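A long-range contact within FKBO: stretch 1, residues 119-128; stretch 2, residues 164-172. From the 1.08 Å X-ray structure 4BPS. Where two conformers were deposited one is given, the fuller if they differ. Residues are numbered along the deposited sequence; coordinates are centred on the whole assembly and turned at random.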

# COMPACT_ATOMS: atom_id res chain seq x y z
N TYR A 119 0.61 5.68 13.86
CA TYR A 119 -0.18 6.54 12.97
C TYR A 119 -0.27 7.97 13.48
O TYR A 119 -0.23 8.91 12.70
CB TYR A 119 -1.58 5.94 12.70
CG TYR A 119 -1.60 5.12 11.43
CD1 TYR A 119 -1.85 5.73 10.21
CD2 TYR A 119 -1.31 3.77 11.44
CE1 TYR A 119 -1.81 5.02 9.02
CE2 TYR A 119 -1.26 3.05 10.25
CZ TYR A 119 -1.52 3.67 9.04
OH TYR A 119 -1.45 2.99 7.84
N THR A 120 -0.36 8.15 14.80
CA THR A 120 -0.29 9.51 15.36
C THR A 120 0.98 10.21 14.89
O THR A 120 0.96 11.37 14.50
CB THR A 120 -0.35 9.49 16.88
OG1 THR A 120 -1.67 9.11 17.32
CG2 THR A 120 -0.03 10.87 17.47
N ASN A 121 2.08 9.49 14.95
CA ASN A 121 3.36 10.06 14.58
C ASN A 121 3.41 10.38 13.07
O ASN A 121 3.95 11.42 12.68
CB ASN A 121 4.52 9.15 14.99
CG ASN A 121 4.70 9.13 16.50
OD1 ASN A 121 4.29 10.06 17.19
ND2 ASN A 121 5.26 8.05 17.02
N VAL A 122 2.81 9.52 12.25
CA VAL A 122 2.71 9.81 10.81
C VAL A 122 1.88 11.07 10.55
O VAL A 122 2.31 11.98 9.81
CB VAL A 122 2.14 8.59 10.06
CG1 VAL A 122 1.80 8.94 8.61
CG2 VAL A 122 3.12 7.41 10.10
N PHE A 123 0.69 11.15 11.14
CA PHE A 123 -0.15 12.33 10.94
C PHE A 123 0.57 13.58 11.43
O PHE A 123 0.54 14.63 10.78
CB PHE A 123 -1.50 12.21 11.64
CG PHE A 123 -2.40 11.12 11.09
CD1 PHE A 123 -2.68 11.00 9.74
CD2 PHE A 123 -3.01 10.23 11.96
CE1 PHE A 123 -3.54 10.01 9.27
CE2 PHE A 123 -3.84 9.22 11.50
CZ PHE A 123 -4.11 9.12 10.16
N GLN A 124 1.22 13.49 12.60
CA GLN A 124 1.93 14.64 13.13
C GLN A 124 3.09 15.07 12.25
O GLN A 124 3.31 16.27 12.09
CB GLN A 124 2.41 14.35 14.54
CG GLN A 124 3.14 15.52 15.18
CD GLN A 124 2.38 16.88 15.09
OE1 GLN A 124 1.17 16.94 15.31
NE2 GLN A 124 3.09 17.95 14.76
N LEU A 125 3.85 14.12 11.69
CA LEU A 125 4.97 14.46 10.83
C LEU A 125 4.47 15.14 9.54
O LEU A 125 5.04 16.12 9.07
CB LEU A 125 5.78 13.21 10.45
CG LEU A 125 7.05 13.52 9.65
CD1 LEU A 125 8.08 14.21 10.52
CD2 LEU A 125 7.62 12.23 9.04
N THR A 126 3.41 14.59 8.95
CA THR A 126 2.88 15.20 7.74
C THR A 126 2.42 16.62 8.03
O THR A 126 2.63 17.52 7.20
CB THR A 126 1.77 14.36 7.09
OG1 THR A 126 0.64 14.25 7.96
CG2 THR A 126 2.29 12.97 6.67
N ARG A 127 1.82 16.86 9.19
CA ARG A 127 1.43 18.22 9.54
C ARG A 127 2.65 19.12 9.77
O ARG A 127 2.73 20.23 9.22
CB ARG A 127 0.54 18.22 10.78
CG ARG A 127 -0.82 17.66 10.54
CD ARG A 127 -1.73 17.95 11.71
NE ARG A 127 -1.32 17.31 12.96
CZ ARG A 127 -1.74 16.12 13.39
NH1 ARG A 127 -2.60 15.40 12.67
NH2 ARG A 127 -1.31 15.65 14.55
N SER A 128 3.60 18.65 10.58
CA SER A 128 4.75 19.46 10.95
C SER A 128 5.64 19.83 9.76
O SER A 128 6.14 20.95 9.67
CB SER A 128 5.58 18.73 11.99
OG SER A 128 6.73 19.48 12.32
N GLN A 164 -8.17 4.45 16.03
CA GLN A 164 -7.93 5.31 17.19
C GLN A 164 -7.06 6.50 16.82
O GLN A 164 -7.32 7.63 17.28
CB GLN A 164 -7.30 4.51 18.34
CG GLN A 164 -7.11 5.30 19.62
CD GLN A 164 -6.46 4.47 20.69
OE1 GLN A 164 -6.90 3.35 20.96
NE2 GLN A 164 -5.40 5.00 21.31
N ALA A 165 -6.04 6.28 16.01
CA ALA A 165 -5.17 7.38 15.59
C ALA A 165 -5.95 8.43 14.79
O ALA A 165 -5.67 9.62 14.92
CB ALA A 165 -3.99 6.89 14.80
N LEU A 166 -6.89 8.01 13.94
CA LEU A 166 -7.65 9.02 13.21
C LEU A 166 -8.41 9.90 14.19
O LEU A 166 -8.45 11.12 14.04
CB LEU A 166 -8.62 8.41 12.19
CG LEU A 166 -8.06 8.11 10.79
CD1 LEU A 166 -7.17 6.88 10.75
CD2 LEU A 166 -9.22 7.94 9.80
N ASP A 167 -9.02 9.29 15.21
CA ASP A 167 -9.71 10.11 16.20
C ASP A 167 -8.76 11.03 16.97
O ASP A 167 -9.10 12.17 17.27
CB ASP A 167 -10.45 9.22 17.19
CG ASP A 167 -11.58 8.46 16.56
OD1 ASP A 167 -12.07 8.89 15.49
OD2 ASP A 167 -11.98 7.41 17.12
N GLU A 168 -7.59 10.51 17.33
CA GLU A 168 -6.59 11.30 18.04
C GLU A 168 -6.09 12.49 17.24
O GLU A 168 -5.63 13.47 17.81
CB GLU A 168 -5.42 10.39 18.42
CG GLU A 168 -5.77 9.51 19.59
CD GLU A 168 -4.83 8.33 19.80
OE1 GLU A 168 -4.00 8.01 18.91
OE2 GLU A 168 -4.92 7.73 20.90
N GLY A 169 -6.20 12.40 15.91
CA GLY A 169 -5.71 13.45 15.04
C GLY A 169 -6.81 14.30 14.46
O GLY A 169 -6.51 15.24 13.73
N GLY A 170 -8.07 14.00 14.78
CA GLY A 170 -9.19 14.71 14.15
C GLY A 170 -9.23 14.49 12.64
O GLY A 170 -9.58 15.40 11.87
N ILE A 171 -8.86 13.29 12.21
CA ILE A 171 -8.74 12.98 10.79
C ILE A 171 -10.08 12.45 10.24
O ILE A 171 -10.65 11.50 10.79
CB ILE A 171 -7.63 11.92 10.55
CG1 ILE A 171 -6.27 12.37 11.13
CG2 ILE A 171 -7.51 11.56 9.07
CD1 ILE A 171 -5.61 13.54 10.41
N ASP A 172 -10.55 13.04 9.15
CA ASP A 172 -11.74 12.56 8.46
C ASP A 172 -11.40 11.25 7.74
O ASP A 172 -10.50 11.23 6.90
CB ASP A 172 -12.15 13.64 7.46
CG ASP A 172 -13.38 13.28 6.64
OD1 ASP A 172 -13.84 12.13 6.63
OD2 ASP A 172 -13.91 14.19 5.97
O HOH W 1 -3.28 10.89 15.83

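The helix that carries residues 119-128 packs against the end of the helix that enters the second stretch at Gln164, and against the turn that follows it. The two axes run in broadly the same direction, 39° apart, and approach to 9.1 Å. The contact is small, burying 327 Å² in total, and it rests mainly on shape, since no direct hydrogen bond from one stretch to the other was identified.

The tightest fit lies around Ala165. Ala165 CA is 5.3 Å from Thr120 CA, and the methyl group of Ala165 points toward the first helix, entering the space beside Tyr119 and Thr120. Ala165 CB lies 3.3 Å from Tyr119 CB and 3.8 Å from Thr120 N, so the methyl reaches the backbone itself. A side chain of one carbon suits a place where the backbones come this near. Tyr119 contributes the base of its side chain: its CA-to-CB bond points toward the second helix, but the end leads away, and the hydroxyl is satisfied elsewhere in the structure.

Phe123, one turn further along, is the main bump of the first helix and has the largest area covered by the other stretch. With chi1 in the m well, its ring enters a hollow lined by Ala165, Leu166 and Ile171. Leu166 CD1 meets the ring edge, 3.8 Å from Phe123 CZ; although the CA-to-CB bond of Leu166 points sideways, the end of its side chain comes nearer. Ala165 CB is 4.0 Å from Phe123 CE2. Ile171 covers one face of the ring, its CG1 sitting 3.8 Å from the centroid of the Phe123 ring and only 2° off the normal, a nearly ideal CH-pi contact. The same side chain places Ile171 CD1 3.9 Å from Phe123 CD1. A flat ring offers both an edge and a face, and the branched aliphatic side chains fit closely against them.

The turn brings Ile171 into position. Gly170 leaves the helix with a positive phi of 63°, a conformation that favours glycine, and forms a Schellman motif in which Ile171 N donates to Leu166 O at 2.9 Å. Gly169 is also suited to its place: an ideal CB would point toward the first helix but would be crowded by Ile171 CG1, at 3.1 Å. Beyond it, Arg127 extends its side chain along the margin of the contact. Arg127 NH2 donates to Gln124 OE1 at 2.9 Å, within its own helix, while Arg127 NH1 lies 4.2 Å from Ile171 CD1, which meets the guanidinium at its edge.

Beside Thr120 and Glu168 the contact is polar as well. Water 1 bridges the helices, donating to Thr120 OG1 at 2.8 Å and to Ala165 O at 2.9 Å, and so occupies a gap that the side chains leave. Thr120 OG1 also comes within 3.0 Å of Glu168 OE1. Within its own helix the carboxylate accepts a hydrogen bond, Gln164 NE2 donating to Glu168 OE2 at 2.8 Å.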